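Local atomic coordinates of TCR alpha chain (Gallus gallus, PDB entry 6LIR), a protein that pairs with the TCR beta chain to form the chicken alpha-beta T-cell receptor, which probably recognises antigen at the T-cell surface. Residues A[16-21]-A[83-88]; A[32-37]-A[42-47]; A[88-91]-A[96-99]. One frame throughout, in Å; residues are numbered along the deposited sequence.

Interaction 1: residues A[16-21]-A[83-88]; sequences INITCS and AVYYCA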
loop_
_atom_site.group_PDB
_atom_site.type_symbol
_atom_site.label_atom_id
_atom_site.label_comp_id
_atom_site.label_asym_id
_atom_site.label_seq_id
_atom_site.Cartn_x
_atom_site.Cartn_y
_atom_site.Cartn_z
ATOM N N ILE A 16 -11.763 -17.799 -1.799
ATOM C CA ILE A 16 -10.833 -18.058 -0.704
ATOM C C ILE A 16 -11.473 -17.650 0.617
ATOM O O ILE A 16 -12.219 -16.668 0.702
ATOM C CB ILE A 16 -9.484 -17.337 -0.915
ATOM C CG1 ILE A 16 -8.462 -17.820 0.121
ATOM C CG2 ILE A 16 -9.660 -15.821 -0.870
ATOM C CD1 ILE A 16 -7.052 -17.342 -0.124
ATOM N N ASN A 17 -11.153 -18.422 1.649
ATOM C CA ASN A 17 -11.654 -18.240 3.001
ATOM C C ASN A 17 -10.594 -17.553 3.854
ATOM O O ASN A 17 -9.430 -17.970 3.862
ATOM C CB ASN A 17 -12.032 -19.590 3.608
ATOM C CG ASN A 17 -12.982 -19.460 4.778
ATOM O OD1 ASN A 17 -13.967 -18.722 4.717
ATOM N ND2 ASN A 17 -12.691 -20.176 5.855
ATOM N N ILE A 18 -10.991 -16.514 4.579
ATOM C CA ILE A 18 -10.088 -15.810 5.482
ATOM C C ILE A 18 -10.637 -16.002 6.892
ATOM O O ILE A 18 -11.750 -15.557 7.200
ATOM C CB ILE A 18 -9.955 -14.322 5.128
ATOM C CG1 ILE A 18 -9.516 -14.159 3.670
ATOM C CG2 ILE A 18 -8.949 -13.634 6.045
ATOM C CD1 ILE A 18 -9.248 -12.723 3.279
ATOM N N THR A 19 -9.879 -16.704 7.732
ATOM C CA THR A 19 -10.324 -17.067 9.070
ATOM C C THR A 19 -9.965 -15.998 10.095
ATOM O O THR A 19 -9.101 -15.147 9.877
ATOM C CB THR A 19 -9.717 -18.404 9.505
ATOM O OG1 THR A 19 -8.291 -18.283 9.567
ATOM C CG2 THR A 19 -10.090 -19.516 8.530
ATOM N N CYS A 20 -10.602 -16.102 11.257
ATOM C CA CYS A 20 -10.339 -15.216 12.383
ATOM C C CYS A 20 -10.725 -15.980 13.638
ATOM O O CYS A 20 -11.868 -16.427 13.759
ATOM C CB CYS A 20 -11.123 -13.905 12.266
ATOM S SG CYS A 20 -10.997 -12.805 13.700
ATOM N N SER A 21 -9.766 -16.162 14.543
ATOM C CA SER A 21 -9.928 -16.987 15.730
ATOM C C SER A 21 -9.647 -16.153 16.973
ATOM O O SER A 21 -8.598 -15.506 17.066
ATOM C CB SER A 21 -8.990 -18.196 15.666
ATOM O OG SER A 21 -8.868 -18.819 16.930
ATOM N N ALA A 83 -5.765 -7.069 -0.685
ATOM C CA ALA A 83 -5.698 -6.106 0.404
ATOM C C ALA A 83 -5.365 -6.858 1.682
ATOM O O ALA A 83 -5.244 -8.087 1.693
ATOM C CB ALA A 83 -7.014 -5.333 0.555
ATOM N N VAL A 84 -5.246 -6.107 2.766
ATOM C CA VAL A 84 -5.073 -6.673 4.093
ATOM C C VAL A 84 -6.444 -6.665 4.744
ATOM O O VAL A 84 -7.064 -5.605 4.895
ATOM C CB VAL A 84 -4.051 -5.881 4.923
ATOM C CG1 VAL A 84 -3.970 -6.443 6.339
ATOM C CG2 VAL A 84 -2.685 -5.917 4.250
ATOM N N TYR A 85 -6.935 -7.848 5.089
ATOM C CA TYR A 85 -8.274 -8.017 5.630
ATOM C C TYR A 85 -8.200 -8.178 7.142
ATOM O O TYR A 85 -7.480 -9.046 7.645
ATOM C CB TYR A 85 -8.963 -9.220 4.987
ATOM C CG TYR A 85 -9.379 -8.962 3.555
ATOM C CD1 TYR A 85 -8.456 -9.031 2.517
ATOM C CD2 TYR A 85 -10.693 -8.644 3.245
ATOM C CE1 TYR A 85 -8.835 -8.790 1.207
ATOM C CE2 TYR A 85 -11.081 -8.403 1.944
ATOM C CZ TYR A 85 -10.149 -8.478 0.930
ATOM O OH TYR A 85 -10.547 -8.236 -0.361
ATOM N N TYR A 86 -8.936 -7.331 7.857
ATOM C CA TYR A 86 -8.935 -7.296 9.311
ATOM C C TYR A 86 -10.287 -7.738 9.849
ATOM O O TYR A 86 -11.333 -7.277 9.383
ATOM C CB TYR A 86 -8.651 -5.883 9.836
ATOM C CG TYR A 86 -7.223 -5.407 9.704
ATOM C CD1 TYR A 86 -6.256 -5.775 10.633
ATOM C CD2 TYR A 86 -6.849 -4.558 8.668
ATOM C CE1 TYR A 86 -4.954 -5.330 10.525
ATOM C CE2 TYR A 86 -5.548 -4.108 8.551
ATOM C CZ TYR A 86 -4.605 -4.498 9.480
ATOM O OH TYR A 86 -3.309 -4.052 9.365
ATOM N N CYS A 87 -10.263 -8.591 10.863
ATOM C CA CYS A 87 -11.455 -8.837 11.655
ATOM C C CYS A 87 -11.339 -8.030 12.940
ATOM O O CYS A 87 -10.242 -7.782 13.442
ATOM C CB CYS A 87 -11.640 -10.325 11.979
ATOM S SG CYS A 87 -10.304 -11.035 12.955
ATOM N N ALA A 88 -12.484 -7.580 13.435
ATOM C CA ALA A 88 -12.552 -6.809 14.669
ATOM C C ALA A 88 -13.758 -7.298 15.453
ATOM O O ALA A 88 -14.864 -7.360 14.908
ATOM C CB ALA A 88 -12.663 -5.307 14.385
#

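Interaction 2: residues A[32-37]-A[42-47]; sequences WYRQLP and AFLVSA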
loop_
_atom_site.group_PDB
_atom_site.type_symbol
_atom_site.label_atom_id
_atom_site.label_comp_id
_atom_site.label_asym_id
_atom_site.label_seq_id
_atom_site.Cartn_x
_atom_site.Cartn_y
_atom_site.Cartn_z
ATOM N N TRP A 32 -15.604 -6.853 9.800
ATOM C CA TRP A 32 -14.463 -7.109 8.946
ATOM C C TRP A 32 -14.177 -5.853 8.146
ATOM O O TRP A 32 -15.101 -5.163 7.699
ATOM C CB TRP A 32 -14.714 -8.287 8.001
ATOM C CG TRP A 32 -14.509 -9.626 8.633
ATOM C CD1 TRP A 32 -15.394 -10.305 9.421
ATOM C CD2 TRP A 32 -13.347 -10.456 8.526
ATOM N NE1 TRP A 32 -14.855 -11.509 9.810
ATOM C CE2 TRP A 32 -13.600 -11.628 9.272
ATOM C CE3 TRP A 32 -12.121 -10.328 7.865
ATOM C CZ2 TRP A 32 -12.673 -12.663 9.377
ATOM C CZ3 TRP A 32 -11.198 -11.357 7.972
ATOM C CH2 TRP A 32 -11.480 -12.510 8.723
ATOM N N TYR A 33 -12.891 -5.568 7.978
ATOM C CA TYR A 33 -12.416 -4.414 7.238
ATOM C C TYR A 33 -11.357 -4.886 6.256
ATOM O O TYR A 33 -10.778 -5.966 6.407
ATOM C CB TYR A 33 -11.817 -3.344 8.167
ATOM C CG TYR A 33 -12.796 -2.691 9.120
ATOM C CD1 TYR A 33 -13.241 -3.352 10.259
ATOM C CD2 TYR A 33 -13.253 -1.400 8.890
ATOM C CE1 TYR A 33 -14.132 -2.751 11.133
ATOM C CE2 TYR A 33 -14.143 -0.789 9.756
ATOM C CZ TYR A 33 -14.579 -1.468 10.877
ATOM O OH TYR A 33 -15.465 -0.858 11.735
ATOM N N ARG A 34 -11.102 -4.066 5.243
ATOM C CA ARG A 34 -10.005 -4.334 4.333
ATOM C C ARG A 34 -9.272 -3.035 4.052
ATOM O O ARG A 34 -9.886 -1.970 3.922
ATOM C CB ARG A 34 -10.484 -5.013 3.038
ATOM C CG ARG A 34 -11.094 -4.115 1.988
ATOM C CD ARG A 34 -11.299 -4.911 0.710
ATOM N NE ARG A 34 -12.128 -4.203 -0.259
ATOM C CZ ARG A 34 -12.494 -4.709 -1.432
ATOM N NH1 ARG A 34 -12.108 -5.933 -1.782
ATOM N NH2 ARG A 34 -13.252 -3.996 -2.251
ATOM N N GLN A 35 -7.955 -3.125 4.008
ATOM C CA GLN A 35 -7.093 -1.970 3.801
ATOM C C GLN A 35 -6.389 -2.153 2.463
ATOM O O GLN A 35 -5.474 -2.974 2.335
ATOM C CB GLN A 35 -6.087 -1.794 4.931
ATOM C CG GLN A 35 -5.133 -0.643 4.662
ATOM C CD GLN A 35 -3.856 -0.718 5.470
ATOM O OE1 GLN A 35 -2.843 -0.136 5.088
ATOM N NE2 GLN A 35 -3.899 -1.419 6.599
ATOM N N LEU A 36 -6.853 -1.427 1.472
ATOM C CA LEU A 36 -6.261 -1.392 0.149
ATOM C C LEU A 36 -4.994 -0.534 0.162
ATOM O O LEU A 36 -4.862 0.372 0.990
ATOM C CB LEU A 36 -7.262 -0.825 -0.851
ATOM C CG LEU A 36 -8.517 -1.655 -1.123
ATOM C CD1 LEU A 36 -9.605 -0.773 -1.709
ATOM C CD2 LEU A 36 -8.216 -2.822 -2.064
ATOM N N PRO A 37 -4.035 -0.830 -0.716
ATOM C CA PRO A 37 -2.807 -0.027 -0.777
ATOM C C PRO A 37 -3.112 1.451 -0.974
ATOM O O PRO A 37 -3.951 1.831 -1.797
ATOM C CB PRO A 37 -2.060 -0.620 -1.979
ATOM C CG PRO A 37 -2.542 -2.024 -2.057
ATOM C CD PRO A 37 -3.987 -1.982 -1.636
ATOM N N ALA A 42 -11.240 -0.153 5.477
ATOM C CA ALA A 42 -12.583 0.187 5.033
ATOM C C ALA A 42 -13.556 -0.914 5.432
ATOM O O ALA A 42 -13.273 -2.104 5.250
ATOM C CB ALA A 42 -12.622 0.402 3.512
ATOM N N PHE A 43 -14.718 -0.495 5.934
ATOM C CA PHE A 43 -15.729 -1.410 6.448
ATOM C C PHE A 43 -16.291 -2.294 5.338
ATOM O O PHE A 43 -16.579 -1.825 4.234
ATOM C CB PHE A 43 -16.858 -0.620 7.114
ATOM C CG PHE A 43 -17.983 -1.478 7.625
ATOM C CD1 PHE A 43 -17.815 -2.271 8.750
ATOM C CD2 PHE A 43 -19.210 -1.491 6.979
ATOM C CE1 PHE A 43 -18.849 -3.065 9.217
ATOM C CE2 PHE A 43 -20.248 -2.282 7.441
ATOM C CZ PHE A 43 -20.069 -3.068 8.560
ATOM N N LEU A 44 -16.427 -3.589 5.628
ATOM C CA LEU A 44 -17.006 -4.534 4.680
ATOM C C LEU A 44 -18.344 -5.092 5.134
ATOM O O LEU A 44 -19.328 -5.019 4.389
ATOM C CB LEU A 44 -16.039 -5.702 4.432
ATOM C CG LEU A 44 -14.656 -5.407 3.853
ATOM C CD1 LEU A 44 -13.872 -6.702 3.699
ATOM C CD2 LEU A 44 -14.770 -4.676 2.525
ATOM N N VAL A 45 -18.417 -5.649 6.344
ATOM C CA VAL A 45 -19.637 -6.292 6.817
ATOM C C VAL A 45 -19.567 -6.403 8.334
ATOM O O VAL A 45 -18.484 -6.422 8.925
ATOM C CB VAL A 45 -19.814 -7.679 6.141
ATOM C CG1 VAL A 45 -18.722 -8.637 6.589
ATOM C CG2 VAL A 45 -21.200 -8.257 6.405
ATOM N N SER A 46 -20.731 -6.506 8.967
ATOM C CA SER A 46 -20.827 -6.716 10.402
ATOM C C SER A 46 -21.964 -7.683 10.687
ATOM O O SER A 46 -23.017 -7.613 10.049
ATOM C CB SER A 46 -21.070 -5.404 11.152
ATOM O OG SER A 46 -21.573 -5.668 12.448
ATOM N N ALA A 47 -21.753 -8.572 11.656
ATOM C CA ALA A 47 -22.780 -9.531 12.038
ATOM C C ALA A 47 -22.653 -9.856 13.519
ATOM O O ALA A 47 -21.592 -9.696 14.127
ATOM C CB ALA A 47 -22.693 -10.820 11.215
#

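Interaction 3: residues A[88-91]-A[96-99]; sequences AVRG and KLTF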
loop_
_atom_site.group_PDB
_atom_site.type_symbol
_atom_site.label_atom_id
_atom_site.label_comp_id
_atom_site.label_asym_id
_atom_site.label_seq_id
_atom_site.Cartn_x
_atom_site.Cartn_y
_atom_site.Cartn_z
ATOM N N ALA A 88 -12.484 -7.580 13.435
ATOM C CA ALA A 88 -12.552 -6.809 14.669
ATOM C C ALA A 88 -13.758 -7.298 15.453
ATOM O O ALA A 88 -14.864 -7.360 14.908
ATOM C CB ALA A 88 -12.663 -5.307 14.385
ATOM N N VAL A 89 -13.545 -7.662 16.716
ATOM C CA VAL A 89 -14.599 -8.267 17.517
ATOM C C VAL A 89 -14.824 -7.435 18.772
ATOM O O VAL A 89 -13.928 -6.739 19.260
ATOM C CB VAL A 89 -14.268 -9.730 17.889
ATOM C CG1 VAL A 89 -13.921 -10.534 16.639
ATOM C CG2 VAL A 89 -13.125 -9.785 18.887
ATOM N N ARG A 90 -16.036 -7.535 19.303
ATOM C CA ARG A 90 -16.425 -6.858 20.530
ATOM C C ARG A 90 -16.959 -7.896 21.498
ATOM O O ARG A 90 -17.824 -8.698 21.135
ATOM C CB ARG A 90 -17.471 -5.768 20.277
ATOM C CG ARG A 90 -17.071 -4.411 20.824
ATOM C CD ARG A 90 -18.193 -3.396 20.684
ATOM N NE ARG A 90 -18.427 -3.038 19.290
ATOM C CZ ARG A 90 -17.782 -2.065 18.650
ATOM N NH1 ARG A 90 -18.054 -1.811 17.377
ATOM N NH2 ARG A 90 -16.860 -1.353 19.282
ATOM N N GLY A 91 -16.440 -7.876 22.727
ATOM C CA GLY A 91 -16.881 -8.823 23.736
ATOM C C GLY A 91 -18.254 -8.492 24.279
ATOM O O GLY A 91 -18.956 -9.371 24.786
ATOM N N LYS A 96 -14.576 -2.605 24.402
ATOM C CA LYS A 96 -13.621 -2.241 23.373
ATOM C C LYS A 96 -13.698 -3.130 22.139
ATOM O O LYS A 96 -13.931 -4.340 22.228
ATOM C CB LYS A 96 -12.233 -2.326 23.956
ATOM C CG LYS A 96 -11.210 -1.575 23.215
ATOM C CD LYS A 96 -9.928 -2.260 23.551
ATOM C CE LYS A 96 -8.844 -1.317 23.977
ATOM N NZ LYS A 96 -7.630 -2.130 24.346
ATOM N N LEU A 97 -13.502 -2.510 20.979
ATOM C CA LEU A 97 -13.302 -3.249 19.745
ATOM C C LEU A 97 -11.846 -3.694 19.686
ATOM O O LEU A 97 -10.939 -2.894 19.933
ATOM C CB LEU A 97 -13.657 -2.363 18.550
ATOM C CG LEU A 97 -13.776 -2.972 17.154
ATOM C CD1 LEU A 97 -15.038 -3.810 17.046
ATOM C CD2 LEU A 97 -13.771 -1.871 16.095
ATOM N N THR A 98 -11.618 -4.966 19.366
ATOM C CA THR A 98 -10.267 -5.508 19.292
ATOM C C THR A 98 -10.028 -6.045 17.890
ATOM O O THR A 98 -10.758 -6.931 17.428
ATOM C CB THR A 98 -10.050 -6.605 20.337
ATOM O OG1 THR A 98 -10.317 -6.079 21.643
ATOM C CG2 THR A 98 -8.617 -7.100 20.288
ATOM N N PHE A 99 -8.995 -5.531 17.231
ATOM C CA PHE A 99 -8.684 -5.886 15.855
ATOM C C PHE A 99 -7.762 -7.094 15.786
ATOM O O PHE A 99 -6.896 -7.295 16.641
ATOM C CB PHE A 99 -8.022 -4.713 15.130
ATOM C CG PHE A 99 -8.996 -3.709 14.598
ATOM C CD1 PHE A 99 -9.534 -3.854 13.330
ATOM C CD2 PHE A 99 -9.374 -2.619 15.366
ATOM C CE1 PHE A 99 -10.435 -2.931 12.838
ATOM C CE2 PHE A 99 -10.274 -1.689 14.879
ATOM C CZ PHE A 99 -10.805 -1.845 13.613
HETATM O O HOH W 1 -14.430 -6.448 24.047
#

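Interaction 1: residues A[16-21]-A[83-88]
Ile18 lays its CD1 methyl against the root of the Tyr85 ring, 3.8 Å from Tyr85 CG and nearly as close to Tyr85 CB and CD1. The methyl sits 4.2 Å from the centroid of the Tyr85 ring and 29° off its normal, an off-centre CH-pi contact that lies toward the CG end of the ring rather than the hydroxyl end. The two side chains cross at about a right angle. Ile18 reaches this place with CG1 beside its own backbone N (chi1 -55°) and the chain then running out straight to CD1. Two residues further along each strand, Cys20 and Cys87 close the gap covalently, with Cys20 SG and Cys87 SG 2.0 Å apart. The two halves of this disulfide are set differently: Cys20 turns its sulfur anti to the backbone N, while Cys87 holds its own between N and the carbonyl carbon (chi1 62°). The alpha carbons of Cys20 and Cys87 lie 6.5 Å apart, those of Ile18 and Tyr85 8.0 Å, so the strands are closer at the bridge than at the isoleucine-tyrosine pair. This is side-chain contact between two sheets, without backbone pairing. Trp32, from the strand next to 84-90, packs on Ile18 and on both cysteines. The hydroxyl of Tyr85 is hydrogen-bonded to Asp81 O and to Arg34 NH1, which fixes the far end of the ring; its bond to the backbone of a residue four places earlier is a tyrosine corner. Buried cystine, tryptophan against it and tyrosine corner two residues before the second cysteine together make the core of an immunoglobulin V-type beta-sandwich, joined here between strands B and F.

Interaction 2: residues A[32-37]-A[42-47]
Phe43 turns the CD1 edge of its ring toward the face of Tyr33, the planes at 70° and the centroids 5.7 Å apart, an edge-to-face pair in which Phe43 CD1 comes 4.0 Å from Tyr33 CZ. Nearer the backbone, Tyr33 CE2 touches Phe43 CB at 3.8 Å. Leu44 meets Arg34 at about a right angle: its CD2 methyl lies 3.8 Å from Arg34 CG, against a chain that runs extended from CG to NE and ends in a salt bridge from Arg34 NH1 to Asp81. Trp32 gives this contact mainly its backbone, since its indole leads away to Ser70. Four backbone bonds join the antiparallel strands, two of them linking Arg34 and Ala42 reciprocally. Between Trp32 and Tyr33 the register shifts by one: Trp32 O accepts from Leu44 N at 2.9 Å, whereas Trp32 N donates to Val45 O, a beta bulge that takes in Leu44. The aromatic pair also packs on Pro98 of the TCR beta chain, and Tyr33 OH is hydrogen-bonded to Leu99 N of that chain. This is the C-C' hairpin of a V-type domain, whose outer face contributes to the interface between the two variable domains.

Interaction 3: residues A[88-91]-A[96-99]
This is the F-G hairpin that forms CDR3 of a T-cell receptor variable domain, paired from its base at Ala88 and Phe99 up toward its tip. Val89 and Thr98 form the antiparallel hydrogen-bonded pair: Val89 N donates to Thr98 O at 3.0 Å, and Thr98 N returns a bond of 2.9 Å to Val89 O. On the side of the sheet that bears Ala88, its CB stands over one face of the Phe99 ring, 3.8 Å from the ring centroid and somewhat toward the rim, while Leu97 CG touches the same CB from a direction roughly at right angles to that of the ring. Leu97 also carries Arg90: a bend at chi3 (-69°) folds the guanidinium back so that Leu97 CD1 sits over its centre, 3.6 Å from Arg90 CZ. Where direct pairing ends, a water accepts from Gly91 N and donates to Lys96 O, both at 2.8 Å. Lys96 NZ forms a salt bridge with Asp56 of the TCR beta chain, and Phe99 meets Tyr32 of that chain edge-to-face. Phe99 opens the Phe-Gly-X-Gly motif of the J-encoded strand, and its packing on Ala88 belongs to the stem of a CDR3 hairpin.

Overall arrangement
All three contacts lie in the V-type domain at the N-terminal end of the chain. Residues 16-21 come first, in one sheet of the sandwich; the chain then crosses to the other sheet, where interaction 2 closes the short turn between 32-37 and 42-47. After returning through the first sheet, it reaches 83-88 and interaction 1 closes a long loop with interaction 2 nested inside. Interaction 3 begins on Ala88, where interaction 1 ends, and closes the next hairpin in series. Strand 84-90 thus lies between 29-35 and 97-108: its backbone pairs with Tyr33 and Gln35 on one flank and with its own hairpin partner on the other. The two hairpins also touch directly, Tyr33 against Phe99.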